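Local coordinates for Alpha/beta hydrolase (Enterobacter asburiae, PDB 6KMO), which probably hydrolyses carboxylic esters as an esterase or lipase of the alpha/beta hydrolase fold, at residues P69-S74 with K88-E93; W208-A213 with D277-E282. The protein carries 2 engineered substitutions. All coordinates share one frame; numbering follows the deposited sequence.

Contact 1 (P69-S74 with K88-E93)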
loop_
_atom_site.group_PDB
_atom_site.type_symbol
_atom_site.label_atom_id
_atom_site.label_comp_id
_atom_site.label_asym_id
_atom_site.label_seq_id
_atom_site.Cartn_x
_atom_site.Cartn_y
_atom_site.Cartn_z
ATOM N N PRO A 69 -4.246 -13.361 -17.289
ATOM C CA PRO A 69 -4.283 -12.148 -18.099
ATOM C C PRO A 69 -3.249 -12.219 -19.199
ATOM O O PRO A 69 -2.230 -12.922 -19.077
ATOM C CB PRO A 69 -3.954 -11.039 -17.082
ATOM C CG PRO A 69 -3.068 -11.717 -16.108
ATOM C CD PRO A 69 -3.586 -13.142 -15.987
ATOM N N PRO A 70 -3.461 -11.514 -20.310
ATOM C CA PRO A 70 -2.548 -11.640 -21.447
ATOM C C PRO A 70 -1.107 -11.268 -21.108
ATOM O O PRO A 70 -0.840 -10.246 -20.469
ATOM C CB PRO A 70 -3.144 -10.675 -22.479
ATOM C CG PRO A 70 -4.593 -10.616 -22.126
ATOM C CD PRO A 70 -4.646 -10.706 -20.635
ATOM N N ALA A 71 -0.181 -12.095 -21.588
ATOM C CA ALA A 71 1.254 -11.892 -21.446
ATOM C C ALA A 71 1.951 -12.870 -22.379
ATOM O O ALA A 71 1.341 -13.833 -22.855
ATOM C CB ALA A 71 1.714 -12.140 -20.004
ATOM N N GLN A 72 3.231 -12.626 -22.620
ATOM C CA GLN A 72 4.076 -13.518 -23.403
ATOM C C GLN A 72 4.968 -14.322 -22.465
ATOM O O GLN A 72 5.606 -13.746 -21.573
ATOM C CB GLN A 72 5.011 -12.713 -24.302
ATOM C CG GLN A 72 4.392 -11.778 -25.299
ATOM C CD GLN A 72 5.452 -10.937 -25.998
ATOM O OE1 GLN A 72 6.648 -11.230 -25.921
ATOM N NE2 GLN A 72 5.016 -9.891 -26.684
ATOM N N VAL A 73 5.051 -15.628 -22.676
ATOM C CA VAL A 73 5.879 -16.507 -21.857
ATOM C C VAL A 73 6.860 -17.262 -22.745
ATOM O O VAL A 73 6.470 -17.810 -23.792
ATOM C CB VAL A 73 5.033 -17.484 -21.024
ATOM C CG1 VAL A 73 5.938 -18.371 -20.195
ATOM C CG2 VAL A 73 4.051 -16.724 -20.146
ATOM N N SER A 74 8.119 -17.300 -22.331
ATOM C CA SER A 74 9.148 -18.072 -23.004
ATOM C C SER A 74 10.033 -18.743 -21.964
ATOM O O SER A 74 9.869 -18.550 -20.751
ATOM C CB SER A 74 9.973 -17.201 -23.951
ATOM O OG SER A 74 10.636 -16.162 -23.260
ATOM N N LYS A 88 11.912 -19.107 -16.673
ATOM C CA LYS A 88 10.714 -18.763 -17.421
ATOM C C LYS A 88 10.657 -17.250 -17.487
ATOM O O LYS A 88 10.791 -16.584 -16.457
ATOM C CB LYS A 88 9.446 -19.317 -16.768
ATOM C CG LYS A 88 9.383 -20.844 -16.730
ATOM C CD LYS A 88 9.185 -21.432 -18.120
ATOM C CE LYS A 88 7.727 -21.610 -18.423
ATOM N NZ LYS A 88 7.506 -22.480 -19.618
ATOM N N ILE A 89 10.479 -16.699 -18.684
ATOM C CA ILE A 89 10.538 -15.264 -18.920
ATOM C C ILE A 89 9.147 -14.799 -19.318
ATOM O O ILE A 89 8.542 -15.351 -20.244
ATOM C CB ILE A 89 11.581 -14.911 -19.991
ATOM C CG1 ILE A 89 12.963 -15.421 -19.567
ATOM C CG2 ILE A 89 11.659 -13.415 -20.214
ATOM C CD1 ILE A 89 13.475 -16.553 -20.365
ATOM N N VAL A 90 8.618 -13.817 -18.607
ATOM C CA VAL A 90 7.263 -13.323 -18.831
ATOM C C VAL A 90 7.354 -11.848 -19.182
ATOM O O VAL A 90 8.013 -11.075 -18.478
ATOM C CB VAL A 90 6.365 -13.554 -17.603
ATOM C CG1 VAL A 90 4.938 -13.131 -17.892
ATOM C CG2 VAL A 90 6.412 -15.017 -17.161
ATOM N N LYS A 91 6.723 -11.455 -20.284
ATOM C CA LYS A 91 6.750 -10.085 -20.766
ATOM C C LYS A 91 5.343 -9.605 -21.069
ATOM O O LYS A 91 4.431 -10.413 -21.275
ATOM C CB LYS A 91 7.601 -9.993 -22.043
ATOM C CG LYS A 91 9.040 -10.365 -21.847
ATOM C CD LYS A 91 9.823 -10.225 -23.146
ATOM C CE LYS A 91 11.236 -10.745 -22.962
ATOM N NZ LYS A 91 12.058 -10.574 -24.203
ATOM N N PRO A 92 5.129 -8.288 -21.103
ATOM C CA PRO A 92 3.818 -7.770 -21.505
ATOM C C PRO A 92 3.456 -8.268 -22.895
ATOM O O PRO A 92 4.329 -8.515 -23.734
ATOM C CB PRO A 92 4.019 -6.246 -21.478
ATOM C CG PRO A 92 5.174 -6.037 -20.529
ATOM C CD PRO A 92 6.075 -7.212 -20.759
ATOM N N GLU A 93 2.143 -8.365 -23.130
ATOM C CA GLU A 93 1.623 -9.035 -24.312
ATOM C C GLU A 93 2.166 -8.410 -25.581
ATOM O O GLU A 93 2.463 -9.119 -26.550
ATOM C CB GLU A 93 0.094 -8.959 -24.305
ATOM C CG GLU A 93 -0.582 -9.428 -25.586
ATOM C CD GLU A 93 -2.085 -9.198 -25.576
ATOM O OE1 GLU A 93 -2.807 -9.987 -26.223
ATOM O OE2 GLU A 93 -2.545 -8.230 -24.929
HETATM O O HOH W 1 0.425 -7.881 -21.304
HETATM O O HOH W 2 8.816 -13.964 -22.841
#
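Strand 71-74 runs antiparallel to strand 88-92, the axes of these short segments 4.6 Å apart at closest approach, and four backbone bonds in two hydrogen-bonded pairs hold them together. Q72 N donates almost straight (170°) to K91 O at 2.9 Å, and K91 N returns a bond to Q72 O; both donors lie in the carbonyl plane they meet. In the second pair S74 N reaches I89 O, again in plane, whereas I89 N meets S74 O from above the carbonyl plane. Each of three acceptors takes a CA-H contact as well: V90 CA on Q72 O at 3.2 Å, V73 CA on I89 O and K88 CA on S74 O. The non-hydrogen-bonded pair V73 with V90 lays the valines side by side, CG2 to CG2 at 4.2 Å, on the face where helix 115-129 meets V73 through E119 and R123. These strands are the two arms of a beta hairpin, 71-80 with 83-92, at one margin of the mixed sheet of the alpha/beta hydrolase fold; the backbones of K88 and V90 bond onward to Y135 and A133 of strand 132-136. On the other face Q72 turns CG anti to its carbonyl carbon (chi1 -59°) and stretches past K91 and P92. Its NE2 gives a 2.7 Å bond to E93 O, which lies in the Q72 amide plane although NE2 stands above the E93 carbonyl plane, and NE2 also bonds A95 O. K91 extends away to place NZ on I167 O. Where the pairing ends, a water donates a hydrogen bond to P70 O, a partner of R127 as well, and accepts from E93 N at 2.6 Å. A second water donates to I89 O and bonds S74 OG at 2.9 Å, the hydroxyl packing beside I89 CB.

Contact 2 (W208-A213 with D277-E282)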
loop_
_atom_site.group_PDB
_atom_site.type_symbol
_atom_site.label_atom_id
_atom_site.label_comp_id
_atom_site.label_asym_id
_atom_site.label_seq_id
_atom_site.Cartn_x
_atom_site.Cartn_y
_atom_site.Cartn_z
ATOM N N TRP A 208 4.906 -10.353 1.411
ATOM C CA TRP A 208 4.603 -11.126 2.614
ATOM C C TRP A 208 5.733 -12.125 2.924
ATOM O O TRP A 208 5.509 -13.349 2.958
ATOM C CB TRP A 208 3.223 -11.786 2.551
ATOM C CG TRP A 208 2.865 -12.390 1.237
ATOM C CD1 TRP A 208 3.009 -13.701 0.902
ATOM C CD2 TRP A 208 2.334 -11.731 0.072
ATOM N NE1 TRP A 208 2.632 -13.904 -0.403
ATOM C CE2 TRP A 208 2.197 -12.713 -0.925
ATOM C CE3 TRP A 208 1.977 -10.414 -0.233
ATOM C CZ2 TRP A 208 1.724 -12.416 -2.199
ATOM C CZ3 TRP A 208 1.506 -10.132 -1.514
ATOM C CH2 TRP A 208 1.384 -11.129 -2.465
ATOM N N PRO A 209 6.943 -11.634 3.175
ATOM C CA PRO A 209 8.128 -12.493 3.224
ATOM C C PRO A 209 8.296 -13.238 4.539
ATOM O O PRO A 209 7.846 -12.808 5.606
ATOM C CB PRO A 209 9.280 -11.484 3.080
ATOM C CG PRO A 209 8.738 -10.234 3.756
ATOM C CD PRO A 209 7.300 -10.200 3.268
ATOM N N VAL A 210 9.018 -14.355 4.433
ATOM C CA VAL A 210 9.647 -15.026 5.570
ATOM C C VAL A 210 10.978 -14.336 5.850
ATOM O O VAL A 210 11.799 -14.180 4.939
ATOM C CB VAL A 210 9.892 -16.508 5.249
ATOM C CG1 VAL A 210 10.737 -17.158 6.349
ATOM C CG2 VAL A 210 8.596 -17.268 5.014
ATOM N N THR A 211 11.216 -13.923 7.102
ATOM C CA THR A 211 12.488 -13.278 7.428
ATOM C C THR A 211 13.235 -13.904 8.598
ATOM O O THR A 211 14.382 -13.506 8.838
ATOM C CB THR A 211 12.337 -11.766 7.666
ATOM O OG1 THR A 211 11.648 -11.594 8.904
ATOM C CG2 THR A 211 11.610 -11.078 6.524
ATOM N N ASP A 212 12.657 -14.861 9.324
ATOM C CA ASP A 212 13.346 -15.402 10.497
ATOM C C ASP A 212 12.863 -16.813 10.789
ATOM O O ASP A 212 11.658 -17.091 10.754
ATOM C CB ASP A 212 13.081 -14.514 11.719
ATOM C CG ASP A 212 14.001 -14.783 12.895
ATOM O OD1 ASP A 212 15.033 -15.449 12.716
ATOM O OD2 ASP A 212 13.662 -14.292 14.020
ATOM N N ALA A 213 13.802 -17.690 11.138
ATOM C CA ALA A 213 13.473 -19.042 11.589
ATOM C C ALA A 213 13.137 -19.019 13.085
ATOM O O ALA A 213 13.844 -19.571 13.929
ATOM C CB ALA A 213 14.609 -20.004 11.291
ATOM N N ASP A 277 -1.522 -12.785 9.045
ATOM C CA ASP A 277 -0.468 -13.685 8.573
ATOM C C ASP A 277 0.508 -13.879 9.722
ATOM O O ASP A 277 0.962 -12.906 10.327
ATOM C CB ASP A 277 0.218 -13.028 7.362
ATOM C CG ASP A 277 1.315 -13.871 6.711
ATOM O OD1 ASP A 277 1.724 -14.920 7.242
ATOM O OD2 ASP A 277 1.768 -13.460 5.603
ATOM N N VAL A 278 0.840 -15.137 10.027
ATOM C CA VAL A 278 1.855 -15.412 11.037
ATOM C C VAL A 278 3.149 -14.647 10.759
ATOM O O VAL A 278 3.835 -14.240 11.695
ATOM C CB VAL A 278 2.137 -16.921 11.194
ATOM C CG1 VAL A 278 0.914 -17.645 11.755
ATOM C CG2 VAL A 278 2.598 -17.555 9.890
ATOM N N LEU A 279 3.501 -14.450 9.488
ATOM C CA LEU A 279 4.737 -13.799 9.078
ATOM C C LEU A 279 4.662 -12.279 9.117
ATOM O O LEU A 279 5.664 -11.613 8.862
ATOM C CB LEU A 279 5.095 -14.229 7.654
ATOM C CG LEU A 279 5.234 -15.729 7.413
ATOM C CD1 LEU A 279 5.508 -15.945 5.940
ATOM C CD2 LEU A 279 6.290 -16.347 8.297
ATOM N N ARG A 280 3.505 -11.698 9.428
ATOM C CA ARG A 280 3.361 -10.249 9.334
ATOM C C ARG A 280 4.421 -9.519 10.148
ATOM O O ARG A 280 5.103 -8.620 9.647
ATOM C CB ARG A 280 1.978 -9.858 9.842
ATOM C CG ARG A 280 1.687 -8.385 9.781
ATOM C CD ARG A 280 0.472 -8.080 10.628
ATOM N NE ARG A 280 0.764 -8.191 12.044
ATOM C CZ ARG A 280 -0.160 -8.258 13.000
ATOM N NH1 ARG A 280 -1.445 -8.291 12.705
ATOM N NH2 ARG A 280 0.221 -8.283 14.266
ATOM N N ASP A 281 4.569 -9.890 11.413
ATOM C CA ASP A 281 5.409 -9.097 12.301
ATOM C C ASP A 281 6.878 -9.158 11.893
ATOM O O ASP A 281 7.571 -8.133 11.927
ATOM C CB ASP A 281 5.217 -9.538 13.743
ATOM C CG ASP A 281 3.921 -9.048 14.343
ATOM O OD1 ASP A 281 3.190 -8.248 13.712
ATOM O OD2 ASP A 281 3.668 -9.462 15.496
ATOM N N GLU A 282 7.370 -10.332 11.473
ATOM C CA GLU A 282 8.773 -10.418 11.075
ATOM C C GLU A 282 9.033 -9.651 9.786
ATOM O O GLU A 282 10.148 -9.154 9.569
ATOM C CB GLU A 282 9.213 -11.877 10.961
ATOM C CG GLU A 282 8.704 -12.641 9.747
ATOM C CD GLU A 282 8.825 -14.126 9.938
ATOM O OE1 GLU A 282 8.237 -14.622 10.923
ATOM O OE2 GLU A 282 9.497 -14.798 9.112
HETATM O O HOH W 3 5.755 -10.906 6.127
HETATM O O HOH W 4 9.170 -17.579 9.769
#
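The contact includes the probable acid of the catalytic triad of this alpha/beta hydrolase, D277, just after strand 269-274: its OD2 bonds ND1 of H307, the probable histidine, and W208 packs on S180, the probable nucleophile in a GxSxG nucleophile-elbow pattern. D277 OD1 meanwhile caps the turn into helix 280-292 by accepting L279 N at 2.9 Å, so both carboxylate oxygens are held and the group's rotation is fixed. W208 CB lies 3.8 Å from D277 OD2, while the indole NE1 of W208 bonds D308 OD1. Apolar packing is tight beside this, with L279 CD1 3.5 Å from V210 CG2 where the side chains cross obliquely. A water donates to both P209 O and L279 O, bridging the two backbones. Buried E282 supplies the main polar grip: its CG takes the crowded position between backbone N and carbonyl carbon (chi1 74°), and the extended chain slides past T211 in the opposite direction. T211 OG1 gives a weak bond to E282 O. E282 OE2 gathers two backbone N-H groups and a water that also donates to D212 O, an environment that would favour a charged carboxylate. T211 N meets its anti lone pair at 2.8 Å, while D212 N comes from above the carboxylate plane at 3.2 Å.

Contacts 1 and 2 lie on opposite sides of the chain's centre, their own centres 30 Å apart and their nearest atoms about 14 Å apart, so neither touches the other. Contact 1, at the surface, has its centre 19 Å from the chain's centre, against 11 Å for the wholly buried contact 2. Both belong to one sheet: 69-74 and 88-93 lie on its first two strands, 71-80 and 83-92, which run antiparallel, whereas 208-213 and 277-282 follow the neighbouring parallel strands 203-207 and 269-274 further across. Only contact 2 includes a residue of the probable Ser-His-Asp site, in D277; the hairpin of contact 1 is separate packing at the sheet's margin.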